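Local coordinates for protein transcriptional regulator (Mesorhizobium loti, PDB 3BHQ) that probably binds DNA through an N-terminal helix-turn-helix and so regulates transcription, at residues I18-A23 against T40-S45; T58-V63 against L109-L114; N72-S77 against I100-D105. One frame throughout, in Å; residues are numbered along the deposited sequence.

How the contacts relate
From the N terminus, contact 1 comes first: it closes a short loop by setting residues 18-23 of helix 9-28 against the end of helix 35-42, within the DNA-binding head. Contact 2 opens only after contact 1 has closed, and runs from the start of helix 56-83 to helix 106-117, joining head to C-terminal body. Contact 3 is nested inside that larger loop; it pairs residues 72-77, farther along the same helix 56-83, with the end of helix 88-103. Contacts 1 and 2 touch where Ala21 and Thr22 meet Val63, and contacts 2 and 3 touch where Leu109 packs on the backbone oxygens of Leu103 and Met104. Contacts 1 and 3 do not meet.

Contact 1. Residues I18-A23 against T40-S45; sequences IQAATA and TKAGAS. With EDO (1,2-ethanediol), chain E.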
loop_
_atom_site.group_PDB
_atom_site.type_symbol
_atom_site.label_atom_id
_atom_site.label_comp_id
_atom_site.label_asym_id
_atom_site.label_seq_id
_atom_site.Cartn_x
_atom_site.Cartn_y
_atom_site.Cartn_z
ATOM N N ILE A 18 6.930 9.522 -24.174
ATOM C CA ILE A 18 6.688 9.044 -22.803
ATOM C C ILE A 18 5.260 9.394 -22.336
ATOM O O ILE A 18 4.571 8.573 -21.728
ATOM C CB ILE A 18 7.764 9.560 -21.818
ATOM C CG1 ILE A 18 9.114 8.915 -22.137
ATOM C CG2 ILE A 18 7.368 9.233 -20.370
ATOM C CD1 ILE A 18 10.309 9.632 -21.537
ATOM N N GLN A 19 4.805 10.591 -22.677
ATOM C CA GLN A 19 3.423 11.010 -22.345
ATOM C C GLN A 19 2.395 10.055 -22.996
ATOM O O GLN A 19 1.431 9.583 -22.358
ATOM C CB GLN A 19 3.241 12.461 -22.785
ATOM C CG GLN A 19 1.929 13.116 -22.435
ATOM C CD GLN A 19 1.810 14.546 -22.998
ATOM O OE1 GLN A 19 2.807 15.193 -23.385
ATOM N NE2 GLN A 19 0.577 15.040 -23.046
ATOM N N ALA A 20 2.582 9.783 -24.301
ATOM C CA ALA A 20 1.730 8.854 -25.017
ATOM C C ALA A 20 1.782 7.446 -24.462
ATOM O O ALA A 20 0.768 6.780 -24.310
ATOM C CB ALA A 20 2.104 8.843 -26.526
ATOM N N ALA A 21 2.987 6.988 -24.115
ATOM C CA ALA A 21 3.170 5.650 -23.569
ATOM C C ALA A 21 2.479 5.517 -22.218
ATOM O O ALA A 21 1.897 4.502 -21.937
ATOM C CB ALA A 21 4.667 5.305 -23.463
ATOM N N THR A 22 2.594 6.563 -21.419
ATOM C CA THR A 22 1.973 6.581 -20.067
ATOM C C THR A 22 0.465 6.416 -20.158
ATOM O O THR A 22 -0.121 5.537 -19.515
ATOM C CB THR A 22 2.283 7.873 -19.308
ATOM O OG1 THR A 22 3.706 8.083 -19.189
ATOM C CG2 THR A 22 1.678 7.822 -17.881
ATOM N N ALA A 23 -0.145 7.190 -21.054
ATOM C CA ALA A 23 -1.603 7.085 -21.271
ATOM C C ALA A 23 -2.002 5.713 -21.830
ATOM O O ALA A 23 -3.007 5.122 -21.423
ATOM C CB ALA A 23 -2.079 8.211 -22.206
ATOM N N THR A 40 2.237 6.110 -33.008
ATOM C CA THR A 40 1.117 6.807 -33.643
ATOM C C THR A 40 0.485 7.844 -32.710
ATOM O O THR A 40 0.289 8.991 -33.100
ATOM C CB THR A 40 0.073 5.803 -34.136
ATOM O OG1 THR A 40 0.693 4.932 -35.083
ATOM C CG2 THR A 40 -1.111 6.512 -34.779
ATOM N N LYS A 41 0.215 7.436 -31.471
ATOM C CA LYS A 41 -0.378 8.316 -30.467
ATOM C C LYS A 41 0.501 9.537 -30.178
ATOM O O LYS A 41 -0.007 10.635 -29.953
ATOM C CB LYS A 41 -0.666 7.511 -29.199
ATOM C CG LYS A 41 -1.369 8.239 -28.087
ATOM C CD LYS A 41 -1.523 7.301 -26.887
ATOM C CE LYS A 41 -2.136 8.021 -25.705
ATOM N NZ LYS A 41 -3.550 8.427 -26.041
ATOM N N ALA A 42 1.818 9.338 -30.201
ATOM C CA ALA A 42 2.790 10.395 -29.939
ATOM C C ALA A 42 3.122 11.260 -31.133
ATOM O O ALA A 42 3.790 12.271 -30.965
ATOM C CB ALA A 42 4.102 9.770 -29.442
ATOM N N GLY A 43 2.700 10.853 -32.324
ATOM C CA GLY A 43 3.051 11.562 -33.544
ATOM C C GLY A 43 4.526 11.431 -33.877
ATOM O O GLY A 43 5.167 12.399 -34.285
ATOM N N ALA A 44 5.066 10.235 -33.642
ATOM C CA ALA A 44 6.449 9.907 -33.917
ATOM C C ALA A 44 6.500 8.745 -34.916
ATOM O O ALA A 44 5.555 7.955 -35.013
ATOM C CB ALA A 44 7.155 9.505 -32.623
ATOM N N SER A 45 7.615 8.633 -35.633
ATOM C CA SER A 45 7.836 7.475 -36.479
ATOM C C SER A 45 8.166 6.275 -35.586
ATOM O O SER A 45 8.730 6.414 -34.486
ATOM C CB SER A 45 8.971 7.716 -37.457
ATOM O OG SER A 45 10.204 7.643 -36.755
HETATM C C1 EDO E . -4.965 5.527 -24.580
HETATM O O1 EDO E . -5.417 6.884 -24.672
HETATM C C2 EDO E . -4.049 5.183 -25.745
HETATM O O2 EDO E . -4.177 3.816 -26.142
#
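Ala20 of helix 9-28 faces Ala42 in the last turn of helix 35-42, and their CB atoms meet at 3.7 Å. With just a methyl on each of these two residues, the backbones come close, the CA atoms of Ala20 and Ala42 lying 5.3 Å apart. The same methyl of Ala20 also takes Lys41 alongside, its CB 3.9 Å from Lys41 CG, while Lys41 CE passes 3.5 Å from Ala20 O. Next along the chain, Ala21 turns its methyl from this contact onto Leu59 and Val63 of helix 56-83, and Thr22 OG1 bonds back to Ile18 O at 2.7 Å, from above the carbonyl plane and on the opposite face from Thr22 N. One turn after Ala20, the CB of Ala23 touches Lys41 CE at 3.5 Å. Lys41 can reach this far because CG stands anti to the backbone N (chi1 -176°) and the chain stays extended until a bend at chi4 (65°). Its NZ gives a hydrogen bond of 2.8 Å to O1 of an ethanediol, probably from the crystallisation liquor, which Lys28 also binds. Past Ala42 the chain leaves the helix through Gly43, whose positive phi closes a Schellman motif, and Ser45 then caps the next helix by bonding Thr48 N. Close packing of a leading helix on the first helix of a predicted helix-turn-helix is the layout of the TetR-family DNA-binding domain.

Contact 2. Residues T58-V63 against L109-L114; sequences TLFGEV and LKLRRL
Phe60 and Leu111 meet with the ring edge against a methyl, Phe60 CE1 lying 4.1 Å from Leu111 CD1. The neighbouring ring atom, Phe60 CZ, reaches Leu114 CB at 4.1 Å, so both leucines sit at the rim of the ring, near its plane, and neither covers a face. Leu111 CD1 has a second neighbour in Val63 CG1, at 4.2 Å, and is thus shared between two side chains one turn apart on helix 56-83. The contact is wholly apolar, with no hydrogen bond crossing it. Side-chain length makes it possible: the segment axes come no closer than 12.5 Å and run at 135° to each other, nearer antiparallel than parallel. Phe60 bridges part of this gap because its CG lies anti to the backbone N (chi1 -157°), which carries the ring out towards the leucines. Leu111 extends from the other side, and the two side chains overlap as they point in opposite senses, whereas that of Leu114 lies roughly perpendicular to the phenylalanine. In the next shell, the Phe60 ring stacks with Phe25 and also touches Asn118 and Met122. Arg113 bonds the carbonyl oxygens of Ala178 and Met179 and, through NH1, that of Ile116 of the second subunit. Helix 106-117 has helix 56-83 beside it, helix 159-181 packed on Leu109, and the partner subunit within reach of its arginines, while helix 9-28 covers Val63.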
loop_
_atom_site.group_PDB
_atom_site.type_symbol
_atom_site.label_atom_id
_atom_site.label_comp_id
_atom_site.label_asym_id
_atom_site.label_seq_id
_atom_site.Cartn_x
_atom_site.Cartn_y
_atom_site.Cartn_z
ATOM N N THR A 58 11.478 -1.458 -21.879
ATOM C CA THR A 58 12.340 -0.298 -21.639
ATOM C C THR A 58 11.536 0.988 -21.552
ATOM O O THR A 58 11.735 1.805 -20.631
ATOM C CB THR A 58 13.462 -0.234 -22.695
ATOM O OG1 THR A 58 14.206 -1.464 -22.694
ATOM C CG2 THR A 58 14.407 0.957 -22.433
ATOM N N LEU A 59 10.598 1.164 -22.487
ATOM C CA LEU A 59 9.754 2.341 -22.499
ATOM C C LEU A 59 8.886 2.429 -21.220
ATOM O O LEU A 59 8.743 3.505 -20.655
ATOM C CB LEU A 59 8.893 2.338 -23.762
ATOM C CG LEU A 59 7.923 3.510 -23.976
ATOM C CD1 LEU A 59 8.517 4.900 -23.725
ATOM C CD2 LEU A 59 7.287 3.478 -25.390
ATOM N N PHE A 60 8.370 1.294 -20.752
ATOM C CA PHE A 60 7.571 1.260 -19.502
ATOM C C PHE A 60 8.455 1.739 -18.321
ATOM O O PHE A 60 8.008 2.487 -17.446
ATOM C CB PHE A 60 7.032 -0.152 -19.252
ATOM C CG PHE A 60 5.793 -0.257 -18.362
ATOM C CD1 PHE A 60 5.270 0.815 -17.625
ATOM C CD2 PHE A 60 5.183 -1.507 -18.220
ATOM C CE1 PHE A 60 4.122 0.635 -16.832
ATOM C CE2 PHE A 60 4.050 -1.681 -17.407
ATOM C CZ PHE A 60 3.529 -0.621 -16.745
ATOM N N GLY A 61 9.727 1.336 -18.316
ATOM C CA GLY A 61 10.642 1.791 -17.290
ATOM C C GLY A 61 10.827 3.303 -17.297
ATOM O O GLY A 61 10.836 3.945 -16.243
ATOM N N GLU A 62 10.959 3.889 -18.487
ATOM C CA GLU A 62 11.034 5.354 -18.615
ATOM C C GLU A 62 9.746 6.077 -18.174
ATOM O O GLU A 62 9.817 7.197 -17.668
ATOM C CB GLU A 62 11.438 5.747 -20.043
ATOM C CG GLU A 62 12.863 5.384 -20.323
ATOM C CD GLU A 62 13.854 6.287 -19.578
ATOM O OE1 GLU A 62 13.711 7.534 -19.571
ATOM O OE2 GLU A 62 14.798 5.758 -19.044
ATOM N N VAL A 63 8.579 5.471 -18.445
ATOM C CA VAL A 63 7.284 6.005 -17.980
ATOM C C VAL A 63 7.307 6.086 -16.450
ATOM O O VAL A 63 6.948 7.121 -15.865
ATOM C CB VAL A 63 6.118 5.132 -18.466
ATOM C CG1 VAL A 63 4.822 5.367 -17.659
ATOM C CG2 VAL A 63 5.901 5.377 -19.968
ATOM N N LEU A 109 -2.817 6.448 -9.420
ATOM C CA LEU A 109 -3.243 5.197 -8.773
ATOM C C LEU A 109 -3.320 4.051 -9.788
ATOM O O LEU A 109 -2.930 2.930 -9.465
ATOM C CB LEU A 109 -4.589 5.382 -8.076
ATOM C CG LEU A 109 -4.643 6.393 -6.919
ATOM C CD1 LEU A 109 -6.090 6.602 -6.462
ATOM C CD2 LEU A 109 -3.836 5.949 -5.780
ATOM N N LYS A 110 -3.817 4.346 -10.986
ATOM C CA LYS A 110 -3.858 3.322 -12.050
ATOM C C LYS A 110 -2.444 2.845 -12.399
ATOM O O LYS A 110 -2.197 1.632 -12.520
ATOM C CB LYS A 110 -4.576 3.826 -13.290
ATOM C CG LYS A 110 -6.113 4.065 -13.119
ATOM C CD LYS A 110 -6.731 4.769 -14.355
ATOM C CE LYS A 110 -8.211 5.034 -14.143
ATOM N NZ LYS A 110 -8.762 6.017 -15.157
ATOM N N LEU A 111 -1.506 3.776 -12.509
ATOM C CA LEU A 111 -0.107 3.408 -12.778
ATOM C C LEU A 111 0.475 2.556 -11.612
ATOM O O LEU A 111 1.192 1.553 -11.858
ATOM C CB LEU A 111 0.753 4.651 -13.028
ATOM C CG LEU A 111 2.202 4.396 -13.475
ATOM C CD1 LEU A 111 2.260 3.661 -14.823
ATOM C CD2 LEU A 111 3.040 5.706 -13.510
ATOM N N ARG A 112 0.203 2.942 -10.358
ATOM C CA ARG A 112 0.661 2.161 -9.204
ATOM C C ARG A 112 0.186 0.710 -9.293
ATOM O O ARG A 112 0.970 -0.216 -9.060
ATOM C CB ARG A 112 0.233 2.794 -7.859
ATOM C CG ARG A 112 1.343 3.537 -7.082
ATOM C CD ARG A 112 0.727 4.291 -5.890
ATOM N NE ARG A 112 1.389 4.297 -4.558
ATOM C CZ ARG A 112 1.188 3.386 -3.598
ATOM N NH1 ARG A 112 0.435 2.307 -3.805
ATOM N NH2 ARG A 112 1.765 3.544 -2.383
ATOM N N ARG A 113 -1.099 0.524 -9.608
ATOM C CA ARG A 113 -1.645 -0.843 -9.746
ATOM C C ARG A 113 -0.885 -1.659 -10.796
ATOM O O ARG A 113 -0.586 -2.845 -10.574
ATOM C CB ARG A 113 -3.127 -0.791 -10.111
ATOM C CG ARG A 113 -3.822 -2.153 -10.143
ATOM C CD ARG A 113 -5.299 -2.090 -10.491
ATOM N NE ARG A 113 -5.993 -1.043 -9.719
ATOM C CZ ARG A 113 -6.333 -1.113 -8.437
ATOM N NH1 ARG A 113 -6.035 -2.171 -7.697
ATOM N NH2 ARG A 113 -6.939 -0.088 -7.870
ATOM N N LEU A 114 -0.585 -1.026 -11.937
ATOM C CA LEU A 114 0.152 -1.716 -13.016
ATOM C C LEU A 114 1.559 -2.109 -12.588
ATOM O O LEU A 114 2.017 -3.216 -12.921
ATOM C CB LEU A 114 0.198 -0.885 -14.309
ATOM C CG LEU A 114 -1.132 -0.597 -14.978
ATOM C CD1 LEU A 114 -0.928 0.251 -16.210
ATOM C CD2 LEU A 114 -1.853 -1.877 -15.333
#

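Contact 3. Residues N72-S77 against I100-D105; sequences NDIIES and IAVLMD
Val102 of helix 88-103 points at helix 56-83, its two methyls spread over neighbouring isoleucines. From CB, placed on the side facing residues 72-77, the chain forks. CG2 goes to Ile74, where it meets the branch methyl CG2 at 3.7 Å. CG1 goes instead to Ile75, approaching the terminal methyl CD1 at 4.3 Å. The fork is set by chi1 of 170°, which leaves CG1 anti to the backbone N and CG2 beside it, so one short side chain serves both partners. The isoleucines answer differently. Ile74 uses its branch methyl, and its side chain runs slantwise to that of Val102. The CB of Ile75 sets off to the flank, and the chain, bent at chi2 (-47°), brings CD1 round to Val102. The backbones stay moderately apart, with 8.0 Å between the CA atoms of Ile74 and Val102, and the segments share no hydrogen bond.

Across the contact, helix 88-103 ends at Leu103, just after Val102: Met104, a selenomethionine, leaves helical geometry, and Asp105 caps helix 106-117 through Leu108 N. Leu103, next to Val102, packs on Phe167 and Leu171 of helix 159-181 and on Met137 of helix 123-150. This branched aliphatic packing, isoleucines against a valine, belongs to the all-helical C-terminal body of a TetR-family regulator, here joining helix 56-83, which runs from the DNA-binding head, to helix 88-103.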
loop_
_atom_site.group_PDB
_atom_site.type_symbol
_atom_site.label_atom_id
_atom_site.label_comp_id
_atom_site.label_asym_id
_atom_site.label_seq_id
_atom_site.Cartn_x
_atom_site.Cartn_y
_atom_site.Cartn_z
ATOM N N ASN A 72 7.742 13.955 -7.615
ATOM C CA ASN A 72 8.722 14.515 -6.706
ATOM C C ASN A 72 8.983 16.002 -6.879
ATOM O O ASN A 72 9.259 16.664 -5.887
ATOM C CB ASN A 72 9.979 13.676 -6.648
ATOM C CG ASN A 72 9.816 12.515 -5.717
ATOM O OD1 ASN A 72 9.979 12.689 -4.497
ATOM N ND2 ASN A 72 9.452 11.334 -6.253
ATOM N N ASP A 73 8.875 16.521 -8.103
ATOM C CA ASP A 73 9.015 17.980 -8.329
ATOM C C ASP A 73 7.903 18.711 -7.591
ATOM O O ASP A 73 8.159 19.747 -6.956
ATOM C CB ASP A 73 9.008 18.355 -9.818
ATOM C CG ASP A 73 10.260 17.902 -10.557
ATOM O OD1 ASP A 73 11.249 17.522 -9.910
ATOM O OD2 ASP A 73 10.240 17.927 -11.803
ATOM N N ILE A 74 6.691 18.149 -7.636
ATOM C CA ILE A 74 5.544 18.729 -6.920
ATOM C C ILE A 74 5.751 18.664 -5.413
ATOM O O ILE A 74 5.552 19.669 -4.721
ATOM C CB ILE A 74 4.163 18.089 -7.310
ATOM C CG1 ILE A 74 3.884 18.263 -8.801
ATOM C CG2 ILE A 74 3.035 18.764 -6.499
ATOM C CD1 ILE A 74 2.643 17.554 -9.304
ATOM N N ILE A 75 6.190 17.512 -4.906
ATOM C CA ILE A 75 6.458 17.347 -3.463
ATOM C C ILE A 75 7.537 18.336 -2.994
ATOM O O ILE A 75 7.393 18.944 -1.921
ATOM C CB ILE A 75 6.831 15.881 -3.067
ATOM C CG1 ILE A 75 5.718 14.878 -3.440
ATOM C CG2 ILE A 75 7.152 15.788 -1.588
ATOM C CD1 ILE A 75 4.338 15.249 -3.063
ATOM N N GLU A 76 8.598 18.512 -3.782
ATOM C CA GLU A 76 9.632 19.507 -3.435
ATOM C C GLU A 76 9.080 20.939 -3.295
ATOM O O GLU A 76 9.498 21.671 -2.390
ATOM C CB GLU A 76 10.798 19.509 -4.434
ATOM C CG GLU A 76 11.733 18.307 -4.288
ATOM C CD GLU A 76 12.947 18.341 -5.224
ATOM O OE1 GLU A 76 12.973 19.140 -6.193
ATOM O OE2 GLU A 76 13.886 17.550 -4.975
ATOM N N SER A 77 8.160 21.325 -4.175
ATOM C CA SER A 77 7.569 22.672 -4.113
ATOM C C SER A 77 6.745 22.854 -2.838
ATOM O O SER A 77 6.842 23.878 -2.190
ATOM C CB SER A 77 6.712 22.981 -5.338
ATOM O OG SER A 77 5.614 22.099 -5.457
ATOM N N ILE A 100 -2.186 14.569 -0.160
ATOM C CA ILE A 100 -3.371 13.734 -0.451
ATOM C C ILE A 100 -3.832 13.940 -1.869
ATOM O O ILE A 100 -4.033 12.999 -2.603
ATOM C CB ILE A 100 -4.588 14.051 0.466
ATOM C CG1 ILE A 100 -4.310 13.517 1.861
ATOM C CG2 ILE A 100 -5.901 13.428 -0.090
ATOM C CD1 ILE A 100 -5.390 13.858 2.865
ATOM N N ALA A 101 -3.983 15.194 -2.286
ATOM C CA ALA A 101 -4.474 15.497 -3.653
ATOM C C ALA A 101 -3.550 14.964 -4.753
ATOM O O ALA A 101 -4.014 14.396 -5.744
ATOM C CB ALA A 101 -4.696 16.994 -3.823
ATOM N N VAL A 102 -2.244 15.125 -4.571
ATOM C CA VAL A 102 -1.248 14.657 -5.531
ATOM C C VAL A 102 -1.162 13.128 -5.592
ATOM O O VAL A 102 -1.193 12.519 -6.673
ATOM C CB VAL A 102 0.158 15.260 -5.199
ATOM C CG1 VAL A 102 1.270 14.625 -6.021
ATOM C CG2 VAL A 102 0.125 16.768 -5.388
ATOM N N LEU A 103 -1.020 12.524 -4.418
ATOM C CA LEU A 103 -0.798 11.082 -4.325
ATOM C C LEU A 103 -2.034 10.238 -4.593
ATOM O O LEU A 103 -1.883 9.055 -4.936
ATOM C CB LEU A 103 -0.071 10.731 -3.020
ATOM C CG LEU A 103 1.302 11.399 -2.845
ATOM C CD1 LEU A 103 1.886 11.158 -1.465
ATOM C CD2 LEU A 103 2.279 10.944 -3.911
HETATM N N MSE A 104 -3.231 10.814 -4.460
HETATM C CA MSE A 104 -4.489 10.104 -4.733
HETATM C C MSE A 104 -5.054 10.418 -6.114
HETATM O O MSE A 104 -6.173 10.057 -6.433
HETATM C CB MSE A 104 -5.483 10.330 -3.595
HETATM C CG MSE A 104 -4.969 9.866 -2.226
HETATM SE SE MSE A 104 -4.603 7.957 -2.149
HETATM C CE MSE A 104 -6.412 7.404 -2.719
ATOM N N ASP A 105 -4.260 11.066 -6.961
ATOM C CA ASP A 105 -4.635 11.350 -8.331
ATOM C C ASP A 105 -4.985 10.015 -9.016
ATOM O O ASP A 105 -4.244 9.035 -8.898
ATOM C CB ASP A 105 -3.478 11.960 -9.105
ATOM C CG ASP A 105 -3.813 12.166 -10.557
ATOM O OD1 ASP A 105 -4.519 13.118 -10.895
ATOM O OD2 ASP A 105 -3.379 11.347 -11.365
#